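PDB 5JHH: Rho guanine nucleotide exchange factor 11 from Homo sapiens, which probably activates Rho-family GTPases by promoting exchange of GDP for GTP through its DH domain, which is followed by a PH domain. Local coordinates for residues N78-A83 with A103-P108. Residues are numbered along the deposited sequence; the frame is centred on the assembly and turned at random.
Sequences NSWCEA and ARFDGP. With GOL (glycerol), chain E.
From helix 70-89, Trp80 lays its indole against Arg104 and Phe105 in the last turn of helix 98-105; this is part of the all-helical bundle of the Dbl homology (RhoGEF) domain. The tight half of the contact is apolar. Arg104 CB sits over one face of the indole in a CH-pi contact, 3.5 Å from the centroid of the five-membered ring. Arg104 CG follows over the same ring system, 3.7 Å from Trp80 CD2. Farther along, Phe105 turns an edge toward the face of the six-membered ring in an offset edge-to-face pair, with planes at 74° and Phe105 CE2 3.5 Å from Trp80 CH2. Trp80 reaches both neighbours because CG lies anti to the backbone N (chi1 -158°), which carries the indole across to helix 98-105. There NE1 gives its hydrogen to Leu100 O, helping to fix the rotation of the ring and satisfying a buried donor. With the indole cut back to an alanine, Leu100 O would probably lose this donor, and a gap would be likely to open beneath Arg104 CB and CG and beside the edge of Phe105.

The polar side is looser. Ser79 OG and Arg104 NH2 stand 4.0 Å apart, and a glycerol, probably from the crystallisation liquor, bridges them from one side. Arg104 bends at chi2 and chi3, lifting its guanidinium away from the indole toward Ser79; its NH1 also makes a weak hydrogen bond to Ala109 O on helix 107-121. Ser79 OG itself bonds back to the carbonyls of its own helix, at Glu75 and Ile76. Glycerol O3 donates to Ser79 OG at 2.7 Å, and Arg104 NH2 reaches the same O3 at 3.0 Å, a weak bond bent to 127° at the hydrogen.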
loop_
_atom_site.group_PDB
_atom_site.type_symbol
_atom_site.label_atom_id
_atom_site.label_comp_id
_atom_site.label_asym_id
_atom_site.label_seq_id
_atom_site.Cartn_x
_atom_site.Cartn_y
_atom_site.Cartn_z
ATOM N N ASN A 78 24.103 -4.225 -2.844
ATOM C CA ASN A 78 25.428 -3.796 -3.238
ATOM C C ASN A 78 26.010 -4.748 -4.289
ATOM O O ASN A 78 26.498 -4.308 -5.313
ATOM C CB ASN A 78 26.305 -3.779 -2.014
ATOM C CG ASN A 78 27.748 -3.404 -2.310
ATOM O OD1 ASN A 78 28.052 -2.293 -2.713
ATOM N ND2 ASN A 78 28.638 -4.338 -2.072
ATOM N N SER A 79 25.873 -6.043 -4.067
ATOM C CA SER A 79 26.350 -7.011 -5.021
ATOM C C SER A 79 25.708 -6.744 -6.363
ATOM O O SER A 79 26.380 -6.641 -7.363
ATOM C CB SER A 79 26.095 -8.448 -4.549
ATOM O OG SER A 79 24.697 -8.731 -4.429
ATOM N N TRP A 80 24.401 -6.584 -6.388
ATOM C CA TRP A 80 23.718 -6.333 -7.646
ATOM C C TRP A 80 24.204 -5.019 -8.264
ATOM O O TRP A 80 24.502 -4.921 -9.450
ATOM C CB TRP A 80 22.192 -6.287 -7.441
ATOM C CG TRP A 80 21.422 -6.540 -8.678
ATOM C CD1 TRP A 80 21.742 -7.437 -9.638
ATOM C CD2 TRP A 80 20.176 -5.939 -9.084
ATOM N NE1 TRP A 80 20.795 -7.432 -10.625
ATOM C CE2 TRP A 80 19.831 -6.511 -10.321
ATOM C CE3 TRP A 80 19.353 -4.925 -8.552
ATOM C CZ2 TRP A 80 18.654 -6.161 -11.018
ATOM C CZ3 TRP A 80 18.205 -4.570 -9.220
ATOM C CH2 TRP A 80 17.857 -5.194 -10.461
ATOM N N CYS A 81 24.275 -4.007 -7.433
ATOM C CA CYS A 81 24.809 -2.745 -7.854
ATOM C C CYS A 81 26.201 -2.869 -8.481
ATOM O O CYS A 81 26.463 -2.255 -9.492
ATOM C CB CYS A 81 24.907 -1.857 -6.666
ATOM S SG CYS A 81 24.282 -0.265 -7.032
ATOM N N GLU A 82 27.098 -3.637 -7.878
ATOM C CA GLU A 82 28.435 -3.811 -8.451
ATOM C C GLU A 82 28.396 -4.560 -9.809
ATOM O O GLU A 82 29.227 -4.284 -10.679
ATOM C CB GLU A 82 29.410 -4.522 -7.485
ATOM C CG GLU A 82 29.884 -3.693 -6.277
ATOM C CD GLU A 82 30.746 -2.468 -6.631
ATOM O OE1 GLU A 82 31.908 -2.657 -7.050
ATOM O OE2 GLU A 82 30.289 -1.303 -6.462
ATOM N N ALA A 83 27.462 -5.495 -9.992
ATOM C CA ALA A 83 27.323 -6.152 -11.295
ATOM C C ALA A 83 26.795 -5.173 -12.338
ATOM O O ALA A 83 27.116 -5.307 -13.510
ATOM C CB ALA A 83 26.432 -7.388 -11.216
ATOM N N ALA A 103 19.881 -12.756 -12.415
ATOM C CA ALA A 103 20.817 -13.022 -11.372
ATOM C C ALA A 103 20.339 -12.430 -10.016
ATOM O O ALA A 103 20.800 -12.849 -8.940
ATOM C CB ALA A 103 22.190 -12.501 -11.755
ATOM N N ARG A 104 19.401 -11.493 -10.059
ATOM C CA ARG A 104 18.806 -10.982 -8.805
ATOM C C ARG A 104 17.435 -11.550 -8.475
ATOM O O ARG A 104 17.061 -11.664 -7.316
ATOM C CB ARG A 104 18.735 -9.459 -8.812
ATOM C CG ARG A 104 18.488 -8.790 -7.442
ATOM C CD ARG A 104 18.444 -9.814 -6.284
ATOM N NE ARG A 104 19.682 -9.928 -5.632
ATOM C CZ ARG A 104 20.089 -10.891 -4.839
ATOM N NH1 ARG A 104 19.407 -11.990 -4.584
ATOM N NH2 ARG A 104 21.265 -10.717 -4.333
ATOM N N PHE A 105 16.661 -11.890 -9.473
ATOM C CA PHE A 105 15.248 -12.116 -9.240
ATOM C C PHE A 105 14.775 -13.484 -9.553
ATOM O O PHE A 105 13.580 -13.743 -9.441
ATOM C CB PHE A 105 14.426 -11.141 -10.095
ATOM C CG PHE A 105 14.679 -9.717 -9.788
ATOM C CD1 PHE A 105 14.518 -9.238 -8.498
ATOM C CD2 PHE A 105 15.003 -8.819 -10.800
ATOM C CE1 PHE A 105 14.774 -7.896 -8.207
ATOM C CE2 PHE A 105 15.208 -7.483 -10.517
ATOM C CZ PHE A 105 15.109 -7.029 -9.201
ATOM N N ASP A 106 15.679 -14.367 -9.963
ATOM C CA ASP A 106 15.305 -15.738 -10.319
ATOM C C ASP A 106 16.089 -16.778 -9.500
ATOM O O ASP A 106 17.171 -16.489 -8.994
ATOM C CB ASP A 106 15.581 -15.946 -11.807
ATOM C CG ASP A 106 14.910 -17.202 -12.386
ATOM O OD1 ASP A 106 13.763 -17.550 -12.013
ATOM O OD2 ASP A 106 15.538 -17.837 -13.247
ATOM N N GLY A 107 15.517 -17.982 -9.420
ATOM C CA GLY A 107 16.091 -19.130 -8.786
ATOM C C GLY A 107 16.560 -18.821 -7.380
ATOM O O GLY A 107 15.849 -18.179 -6.635
ATOM N N PRO A 108 17.783 -19.262 -7.042
ATOM C CA PRO A 108 18.312 -19.081 -5.725
ATOM C C PRO A 108 18.298 -17.605 -5.312
ATOM O O PRO A 108 18.089 -17.317 -4.137
ATOM C CB PRO A 108 19.745 -19.597 -5.850
ATOM C CG PRO A 108 19.627 -20.706 -6.869
ATOM C CD PRO A 108 18.678 -20.090 -7.888
HETATM C C1 GOL E . 25.196 -10.523 -9.011
HETATM O O1 GOL E . 24.364 -9.654 -9.780
HETATM C C2 GOL E . 24.459 -11.125 -7.795
HETATM O O2 GOL E . 25.360 -10.942 -6.725
HETATM C C3 GOL E . 23.066 -10.547 -7.457
HETATM O O3 GOL E . 23.058 -9.508 -6.441
#